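PDB 6HXI: citrate lyase, subunit 1 from Methanosaeta concilii, which probably works with a succinyl-CoA-ligase-like partner subunit to make acetyl-CoA and oxaloacetate from citrate and coenzyme A at the expense of ATP. Local coordinates for residues 275-279 with 280-284; 307-311 with 312-316. All blocks are in the same frame, centred on the assembly; numbering follows the deposited sequence.

Interaction 1 of 2, residues 275-279 with 280-284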
loop_
_atom_site.group_PDB
_atom_site.type_symbol
_atom_site.label_atom_id
_atom_site.label_comp_id
_atom_site.label_asym_id
_atom_site.label_seq_id
_atom_site.Cartn_x
_atom_site.Cartn_y
_atom_site.Cartn_z
ATOM N N THR C 275 -60.706 0.784 -11.068
ATOM C CA THR C 275 -59.747 0.681 -12.145
ATOM C C THR C 275 -58.345 1.119 -11.749
ATOM O O THR C 275 -58.159 2.093 -11.003
ATOM C CB THR C 275 -60.222 1.479 -13.376
ATOM O OG1 THR C 275 -60.436 2.853 -13.019
ATOM C CG2 THR C 275 -61.455 0.872 -14.048
ATOM N N MET C 276 -57.355 0.414 -12.289
ATOM C CA MET C 276 -55.955 0.759 -12.135
ATOM C C MET C 276 -55.335 0.571 -13.504
ATOM O O MET C 276 -54.718 -0.454 -13.802
ATOM C CB MET C 276 -55.262 -0.033 -11.031
ATOM C CG MET C 276 -53.858 0.458 -10.784
ATOM S SD MET C 276 -53.163 -0.092 -9.224
ATOM C CE MET C 276 -53.498 -1.869 -9.316
ATOM N N VAL C 277 -55.586 1.560 -14.359
ATOM C CA VAL C 277 -55.169 1.560 -15.760
ATOM C C VAL C 277 -53.902 2.386 -15.970
ATOM O O VAL C 277 -53.764 3.481 -15.425
ATOM C CB VAL C 277 -56.328 1.978 -16.716
ATOM C CG1 VAL C 277 -55.895 1.911 -18.173
ATOM C CG2 VAL C 277 -57.565 1.111 -16.485
ATOM N N ALA C 278 -52.977 1.827 -16.743
ATOM C CA ALA C 278 -51.747 2.478 -17.103
ATOM C C ALA C 278 -51.955 3.372 -18.333
ATOM O O ALA C 278 -52.490 2.924 -19.355
ATOM C CB ALA C 278 -50.691 1.440 -17.379
ATOM N N GLY C 279 -51.574 4.635 -18.213
ATOM C CA GLY C 279 -51.635 5.584 -19.322
ATOM C C GLY C 279 -52.833 6.499 -19.357
ATOM O O GLY C 279 -53.944 6.090 -19.014
ATOM N N GLY C 280 -52.596 7.744 -19.760
ATOM C CA GLY C 280 -53.644 8.748 -19.915
ATOM C C GLY C 280 -54.641 8.367 -20.996
ATOM O O GLY C 280 -55.851 8.434 -20.768
ATOM N N GLY C 281 -54.133 7.944 -22.162
ATOM C CA GLY C 281 -54.943 7.526 -23.306
ATOM C C GLY C 281 -55.836 6.337 -23.025
ATOM O O GLY C 281 -57.052 6.418 -23.210
ATOM N N ALA C 282 -55.236 5.222 -22.565
ATOM C CA ALA C 282 -55.924 3.965 -22.256
ATOM C C ALA C 282 -56.950 4.051 -21.120
ATOM O O ALA C 282 -57.981 3.384 -21.211
ATOM C CB ALA C 282 -54.908 2.887 -21.949
ATOM N N SER C 283 -56.680 4.856 -20.056
ATOM C CA SER C 283 -57.590 4.975 -18.903
ATOM C C SER C 283 -58.924 5.597 -19.282
ATOM O O SER C 283 -59.972 5.205 -18.763
ATOM C CB SER C 283 -56.932 5.735 -17.762
ATOM O OG SER C 283 -56.432 6.986 -18.202
ATOM N N VAL C 284 -58.868 6.556 -20.216
ATOM C CA VAL C 284 -60.005 7.274 -20.789
ATOM C C VAL C 284 -60.813 6.261 -21.584
ATOM O O VAL C 284 -62.033 6.204 -21.426
ATOM C CB VAL C 284 -59.504 8.474 -21.649
ATOM C CG1 VAL C 284 -60.612 9.060 -22.503
ATOM C CG2 VAL C 284 -58.883 9.563 -20.772
#
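Val277 and Ser283 meet where the chain leaves strand 273-275 and turns into helix 280-292. The CG1 methyl of Val277 lies against the first turn of that helix, 3.6 Å from Ser283 CA. It is aimed there because CG1 stands anti to the backbone N (chi1 -177°), and the same methyl comes within 4.0 Å of Ala282 CB. The Ala282 methyl also faces Ala278 O, 3.5 Å from its CB, so valine and backbone carbonyl meet it from the same side.

The polar half of the contact gathers on one carbonyl. Gly279, the N-cap, offers its O to Ser283 N at 3.2 Å, the donor standing 35° above the carbonyl plane. Ser283 OG comes back to the same oxygen at 2.8 Å and lies 3.0 Å from Gly280 O; a chi1 of 53° folds the hydroxyl toward the start of the helix. Tyr302 OH is a further hydrogen-bond partner of that hydroxyl and ties the turn to strand 301-306.

Gly279 has a positive phi, and a side chain there would press on the preceding carbonyl and on Gly280 N. Further out, backbone bonds link Met276 to Leu337 and Ala278 to Gly339, while Ala282 also packs on Met181 of the neighbouring alpha-type subunit. The turn thus joins an outer strand of the four-stranded parallel sheet to helix 280-292 in the citrate-binding region, with Ala278 beside the bound citrate. One backbone carbonyl takes the Ser283 N-H and lies within reach of its hydroxyl, so these buried polar groups of the first turn have partners within the protein.

Interaction 2 of 2, residues 307-311 with 312-316. With COA (coenzyme A), chain G.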
loop_
_atom_site.group_PDB
_atom_site.type_symbol
_atom_site.label_atom_id
_atom_site.label_comp_id
_atom_site.label_asym_id
_atom_site.label_seq_id
_atom_site.Cartn_x
_atom_site.Cartn_y
_atom_site.Cartn_z
ATOM N N GLY C 307 -45.495 6.810 -17.242
ATOM C CA GLY C 307 -44.175 7.430 -17.132
ATOM C C GLY C 307 -43.183 6.630 -16.318
ATOM O O GLY C 307 -42.338 7.201 -15.625
ATOM N N ASP C 308 -43.289 5.297 -16.406
ATOM C CA ASP C 308 -42.444 4.304 -15.725
ATOM C C ASP C 308 -42.276 4.554 -14.205
ATOM O O ASP C 308 -41.151 4.826 -13.764
ATOM C CB ASP C 308 -41.083 4.133 -16.424
ATOM C CG ASP C 308 -40.280 2.896 -16.002
ATOM O OD1 ASP C 308 -40.906 1.876 -15.575
ATOM O OD2 ASP C 308 -39.030 2.928 -16.130
ATOM N N PRO C 309 -43.362 4.439 -13.380
ATOM C CA PRO C 309 -43.187 4.606 -11.926
ATOM C C PRO C 309 -42.497 3.391 -11.309
ATOM O O PRO C 309 -42.688 2.279 -11.800
ATOM C CB PRO C 309 -44.622 4.760 -11.404
ATOM C CG PRO C 309 -45.498 4.145 -12.421
ATOM C CD PRO C 309 -44.773 4.126 -13.734
ATOM N N ASN C 310 -41.691 3.592 -10.235
ATOM C CA ASN C 310 -41.007 2.485 -9.572
ATOM C C ASN C 310 -41.963 1.623 -8.736
ATOM O O ASN C 310 -43.122 1.993 -8.540
ATOM C CB ASN C 310 -39.799 2.968 -8.743
ATOM C CG ASN C 310 -40.111 3.928 -7.617
ATOM O OD1 ASN C 310 -41.035 3.735 -6.816
ATOM N ND2 ASN C 310 -39.286 4.960 -7.487
ATOM N N THR C 311 -41.460 0.472 -8.246
ATOM C CA THR C 311 -42.186 -0.493 -7.414
ATOM C C THR C 311 -42.851 0.147 -6.181
ATOM O O THR C 311 -44.011 -0.125 -5.909
ATOM C CB THR C 311 -41.241 -1.643 -7.037
ATOM O OG1 THR C 311 -40.802 -2.253 -8.238
ATOM C CG2 THR C 311 -41.903 -2.691 -6.141
ATOM N N GLU C 312 -42.105 0.975 -5.450
ATOM C CA GLU C 312 -42.554 1.677 -4.248
ATOM C C GLU C 312 -43.719 2.600 -4.573
ATOM O O GLU C 312 -44.714 2.577 -3.850
ATOM C CB GLU C 312 -41.372 2.440 -3.624
ATOM C CG GLU C 312 -41.671 3.245 -2.373
ATOM C CD GLU C 312 -40.567 4.239 -2.059
ATOM O OE1 GLU C 312 -40.791 5.459 -2.227
ATOM O OE2 GLU C 312 -39.450 3.792 -1.715
ATOM N N GLU C 313 -43.620 3.379 -5.671
ATOM C CA GLU C 313 -44.695 4.290 -6.090
ATOM C C GLU C 313 -45.976 3.533 -6.435
ATOM O O GLU C 313 -47.045 3.914 -5.951
ATOM C CB GLU C 313 -44.258 5.189 -7.251
ATOM C CG GLU C 313 -43.206 6.208 -6.830
ATOM C CD GLU C 313 -42.411 6.884 -7.929
ATOM O OE1 GLU C 313 -42.475 6.438 -9.097
ATOM O OE2 GLU C 313 -41.696 7.860 -7.609
ATOM N N THR C 314 -45.862 2.427 -7.211
ATOM C CA THR C 314 -47.016 1.610 -7.616
ATOM C C THR C 314 -47.599 0.879 -6.425
ATOM O O THR C 314 -48.809 0.657 -6.379
ATOM C CB THR C 314 -46.682 0.664 -8.791
ATOM O OG1 THR C 314 -45.712 -0.299 -8.358
ATOM C CG2 THR C 314 -46.177 1.402 -10.012
ATOM N N TYR C 315 -46.741 0.506 -5.462
ATOM C CA TYR C 315 -47.166 -0.184 -4.245
ATOM C C TYR C 315 -48.094 0.718 -3.424
ATOM O O TYR C 315 -49.189 0.288 -3.070
ATOM C CB TYR C 315 -45.937 -0.627 -3.430
ATOM C CG TYR C 315 -46.261 -1.021 -2.015
ATOM C CD1 TYR C 315 -46.767 -2.280 -1.725
ATOM C CD2 TYR C 315 -46.088 -0.122 -0.961
ATOM C CE1 TYR C 315 -47.088 -2.646 -0.422
ATOM C CE2 TYR C 315 -46.412 -0.474 0.347
ATOM C CZ TYR C 315 -46.907 -1.740 0.610
ATOM O OH TYR C 315 -47.237 -2.100 1.884
ATOM N N HIS C 316 -47.668 1.974 -3.147
ATOM C CA HIS C 316 -48.460 2.962 -2.396
ATOM C C HIS C 316 -49.763 3.321 -3.076
ATOM O O HIS C 316 -50.769 3.486 -2.396
ATOM C CB HIS C 316 -47.642 4.211 -2.066
ATOM C CG HIS C 316 -46.564 3.949 -1.067
ATOM N ND1 HIS C 316 -45.228 4.182 -1.366
ATOM C CD2 HIS C 316 -46.649 3.444 0.185
ATOM C CE1 HIS C 316 -44.550 3.828 -0.285
ATOM N NE2 HIS C 316 -45.361 3.379 0.674
HETATM N N1A COA G . -27.754 16.264 -6.622
HETATM C C2A COA G . -28.573 17.213 -7.086
HETATM N N3A COA G . -29.508 17.120 -8.042
HETATM C C4A COA G . -29.519 15.895 -8.590
HETATM C C5A COA G . -28.730 14.819 -8.223
HETATM C C6A COA G . -27.829 15.022 -7.158
HETATM N N6A COA G . -27.078 14.055 -6.635
HETATM N N7A COA G . -28.943 13.743 -9.071
HETATM C C8A COA G . -29.848 14.180 -9.909
HETATM N N9A COA G . -30.241 15.476 -9.683
HETATM C C1B COA G . -31.196 16.268 -10.456
HETATM C C2B COA G . -30.892 16.399 -11.943
HETATM O O2B COA G . -29.925 17.424 -12.185
HETATM C C3B COA G . -32.280 16.771 -12.477
HETATM O O3B COA G . -32.583 18.167 -12.266
HETATM P P3B COA G . -33.598 18.999 -13.174
HETATM O O7A COA G . -34.882 18.241 -13.198
HETATM O O8A COA G . -33.703 20.337 -12.536
HETATM O O9A COA G . -32.914 19.140 -14.545
HETATM C C4B COA G . -33.247 16.041 -11.537
HETATM O O4B COA G . -32.472 15.663 -10.380
HETATM C C5B COA G . -33.931 14.832 -12.124
HETATM O O5B COA G . -32.935 14.065 -12.829
HETATM P P1A COA G . -33.251 13.392 -14.284
HETATM O O1A COA G . -32.281 12.343 -14.688
HETATM O O2A COA G . -33.487 14.440 -15.361
HETATM O O3A COA G . -34.648 12.754 -13.853
HETATM P P2A COA G . -35.738 11.713 -14.364
HETATM O O4A COA G . -35.401 10.360 -13.880
HETATM O O5A COA G . -37.044 12.186 -13.767
HETATM O O6A COA G . -35.754 11.782 -15.983
HETATM C CBP COA G . -37.543 11.937 -17.634
HETATM C CCP COA G . -36.593 12.702 -16.706
HETATM C CDP COA G . -38.389 12.962 -18.402
HETATM C CEP COA G . -36.765 11.065 -18.639
HETATM C CAP COA G . -38.456 11.026 -16.767
HETATM O OAP COA G . -38.978 11.731 -15.655
HETATM C C9P COA G . -39.592 10.311 -17.488
HETATM O O9P COA G . -39.365 9.275 -18.118
HETATM N N8P COA G . -40.814 10.858 -17.384
HETATM C C7P COA G . -41.975 10.343 -18.097
HETATM C C6P COA G . -42.491 11.331 -19.107
HETATM C C5P COA G . -43.755 10.853 -19.782
HETATM O O5P COA G . -44.541 10.111 -19.195
HETATM N N4P COA G . -43.946 11.261 -21.036
HETATM C C3P COA G . -45.058 10.804 -21.858
HETATM C C2P COA G . -44.802 9.449 -22.487
HETATM S S1P COA G . -46.196 9.169 -23.615
#
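Asn310 and Glu313 form a capping box at the start of helix 311-325. Asn310 OD1 takes the N-H of Glu313 at 2.8 Å, with the donor nearly along the C=O axis. In return Glu313 OE1 accepts from Asn310 N at 3.2 Å, the N-H coming from above the carboxylate plane, 43° out of it. The two side chains cross at about a right angle, yet their flat ends stack, amide and carboxylate planes only 26° apart. Asn310 can fold onto the first turn and reach the N-H of Glu313 because CG sits between its own backbone N and carbonyl carbon (chi1 61°).

Backbone bonds carry the turn onward: Thr314 N binds Asn310 O at 3.1 Å, and Tyr315 N binds Thr311 O at 2.8 Å. Thr314 OG1 lies 3.0 Å from Thr311 O and is also hydrogen-bonded to Thr351 O.

The apolar part is small. Pro309 CG rests on Thr314 CG2 at 3.7 Å, and the proline also touches Ala260 and Thr346.

Upstream, Gly307 CA approaches coenzyme A O5P at 3.4 Å, where a side chain would collide with the cofactor, and Gly307 N is hydrogen-bonded to the bound citrate. The carboxylate of Glu312 makes a salt bridge to Lys496 and a hydrogen bond to Ser494 of the partner alpha-type subunit.

An alanine in place of Glu313 would probably leave Asn310 N without its carboxylate mate and the Asn310 amide with no flat group stacked against it. With both halves present, the first-turn N-H of Glu313 is satisfied, and the carboxylate's charge is likely to be favoured by the positive end of the helix dipole.

Overall arrangement
Both interactions are turns in which a strand gives way to a helix, within the citrate-binding region and on the same side of the chain's centre. Their centres are 15 Å apart and their nearest atoms about 5 Å apart, without touching. Strand 301-306 connects them: it is hydrogen-bonded to the turn of 275-284 and then runs into 307-316. Interaction 1 is buried, built from glycines and small side chains, with a backbone carbonyl as its polar hub. Interaction 2 is only partly buried, and there longer amide and carboxylate side chains cap the helix. Each reaches bound citrate and the partner alpha-type subunit, but interaction 2 alone includes a coenzyme A pocket residue.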